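PDB 6D1T: methyl-CpG-binding domain protein 1 from Homo sapiens, which represses transcription by binding, through its methyl-CpG-binding domain, promoter CpG islands whose CpG cytosines are methylated and recruiting silencing factors. Local coordinates for residues L13-W17 against L51-L55. Residues are numbered along the deposited sequence; the frame is centred on the assembly and turned at random. Where two conformers were deposited one is given.
Sequences LGPGW and LTRYL
The Trp-17 indole meets Tyr-54 at the rim of its six-membered ring. Tyr-54 CD2 lies there near the indole plane, 3.8 Å from Trp-17 CZ2. The two rings are steeply inclined, with planes at 81° and centroids 5.6 Å apart. On one indole face sits Leu-13 CD1, 3.8 Å above the plane and offset toward the rim. Gly-14 O lies in plane at another edge. Two leucines of segment 51-55 come in at a slant: Leu-55 CD2 at 3.6 Å from Trp-17 CZ2, and Leu-51 CD1 at 3.7 Å from Trp-17 CH2. In the methyl-CpG-binding domain, this contact packs helix 48-55 against the loop that leads into strand 18-23. The indole also touches Tyr-37 and Ile-45 of the antiparallel sheet, so it lies among loop, helix and sheet. A type II turn from Gly-14 to Trp-17 shapes that loop. Replacing Trp-17 by an alanine is likely to open a gap between turn and helix and take from Tyr-54, Leu-51 and Leu-55 the indole they all touch. With CG turned away from the backbone N (chi1 176°), Leu-51 sends its methyls to different partners: CD1 to the indole, CD2 to Leu-13 CD1, tip to tip at 4.1 Å. Tyr-54 OH is hydrogen-bonded to Asp-43 and Ser-39.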
loop_
_atom_site.group_PDB
_atom_site.type_symbol
_atom_site.label_atom_id
_atom_site.label_comp_id
_atom_site.label_asym_id
_atom_site.label_seq_id
_atom_site.Cartn_x
_atom_site.Cartn_y
_atom_site.Cartn_z
ATOM N N LEU A 13 6.853 -0.780 6.393
ATOM C CA LEU A 13 5.667 -0.627 7.264
ATOM C C LEU A 13 5.749 -1.561 8.460
ATOM O O LEU A 13 5.163 -1.281 9.467
ATOM C CB LEU A 13 4.385 -0.926 6.480
ATOM C CG LEU A 13 3.897 0.190 5.563
ATOM C CD1 LEU A 13 2.569 -0.169 4.976
ATOM C CD2 LEU A 13 3.806 1.525 6.292
ATOM N N GLY A 14 6.398 -2.701 8.304
ATOM C CA GLY A 14 6.729 -3.531 9.436
ATOM C C GLY A 14 6.159 -4.932 9.311
ATOM O O GLY A 14 5.331 -5.208 8.482
ATOM N N PRO A 15 6.635 -5.823 10.160
ATOM C CA PRO A 15 6.295 -7.240 10.056
ATOM C C PRO A 15 4.806 -7.459 9.771
ATOM O O PRO A 15 3.949 -6.775 10.388
ATOM C CB PRO A 15 6.680 -7.795 11.437
ATOM C CG PRO A 15 7.813 -6.895 11.893
ATOM C CD PRO A 15 7.479 -5.530 11.328
ATOM N N GLY A 16 4.501 -8.379 8.862
ATOM C CA GLY A 16 3.100 -8.802 8.573
ATOM C C GLY A 16 2.419 -7.981 7.463
ATOM O O GLY A 16 1.487 -8.451 6.810
ATOM N N TRP A 17 2.875 -6.754 7.239
ATOM C CA TRP A 17 2.319 -5.918 6.177
ATOM C C TRP A 17 2.686 -6.468 4.794
ATOM O O TRP A 17 3.833 -6.803 4.530
ATOM C CB TRP A 17 2.800 -4.472 6.308
ATOM C CG TRP A 17 2.081 -3.704 7.358
ATOM C CD1 TRP A 17 2.463 -3.519 8.658
ATOM C CD2 TRP A 17 0.840 -3.011 7.186
ATOM N NE1 TRP A 17 1.538 -2.758 9.309
ATOM C CE2 TRP A 17 0.525 -2.434 8.438
ATOM C CE3 TRP A 17 -0.032 -2.823 6.107
ATOM C CZ2 TRP A 17 -0.629 -1.679 8.632
ATOM C CZ3 TRP A 17 -1.169 -2.077 6.297
ATOM C CH2 TRP A 17 -1.464 -1.513 7.545
ATOM N N LEU A 51 -4.255 4.704 5.557
ATOM C CA LEU A 51 -3.113 4.080 6.219
ATOM C C LEU A 51 -2.629 4.920 7.416
ATOM O O LEU A 51 -2.266 4.341 8.451
ATOM C CB LEU A 51 -1.986 3.870 5.202
ATOM C CG LEU A 51 -0.694 3.318 5.791
ATOM C CD1 LEU A 51 -0.900 1.911 6.310
ATOM C CD2 LEU A 51 0.405 3.344 4.756
ATOM N N THR A 52 -2.571 6.243 7.265
ATOM C CA THR A 52 -2.242 7.164 8.371
ATOM C C THR A 52 -3.267 7.000 9.511
ATOM O O THR A 52 -2.891 7.018 10.692
ATOM C CB THR A 52 -2.155 8.625 7.873
ATOM O OG1 THR A 52 -0.828 8.856 7.395
ATOM C CG2 THR A 52 -2.478 9.664 8.928
ATOM N N ARG A 53 -4.550 6.866 9.153
ATOM C CA ARG A 53 -5.636 6.665 10.151
ATOM C C ARG A 53 -5.424 5.313 10.846
ATOM O O ARG A 53 -5.594 5.202 12.056
ATOM C CB ARG A 53 -7.030 6.736 9.495
ATOM C CG ARG A 53 -8.206 6.636 10.472
ATOM C CD ARG A 53 -9.586 6.797 9.838
ATOM N NE ARG A 53 -10.520 7.586 10.639
ATOM C CZ ARG A 53 -11.667 8.074 10.178
ATOM N NH1 ARG A 53 -12.362 8.945 10.888
ATOM N NH2 ARG A 53 -12.107 7.698 8.994
ATOM N N TYR A 54 -5.044 4.298 10.085
ATOM C CA TYR A 54 -4.933 2.941 10.634
ATOM C C TYR A 54 -3.827 2.822 11.689
ATOM O O TYR A 54 -4.020 2.165 12.690
ATOM C CB TYR A 54 -4.606 1.940 9.535
ATOM C CG TYR A 54 -4.764 0.491 9.922
ATOM C CD1 TYR A 54 -5.990 -0.139 9.799
ATOM C CD2 TYR A 54 -3.685 -0.266 10.347
ATOM C CE1 TYR A 54 -6.147 -1.481 10.101
ATOM C CE2 TYR A 54 -3.822 -1.609 10.651
ATOM C CZ TYR A 54 -5.060 -2.220 10.536
ATOM O OH TYR A 54 -5.224 -3.536 10.857
ATOM N N LEU A 55 -2.669 3.415 11.453
ATOM C CA LEU A 55 -1.465 3.022 12.223
ATOM C C LEU A 55 -1.355 3.787 13.561
ATOM O O LEU A 55 -0.581 3.400 14.437
ATOM C CB LEU A 55 -0.234 3.235 11.342
ATOM C CG LEU A 55 -0.037 2.154 10.287
ATOM C CD1 LEU A 55 1.001 2.571 9.270
ATOM C CD2 LEU A 55 0.355 0.842 10.942
#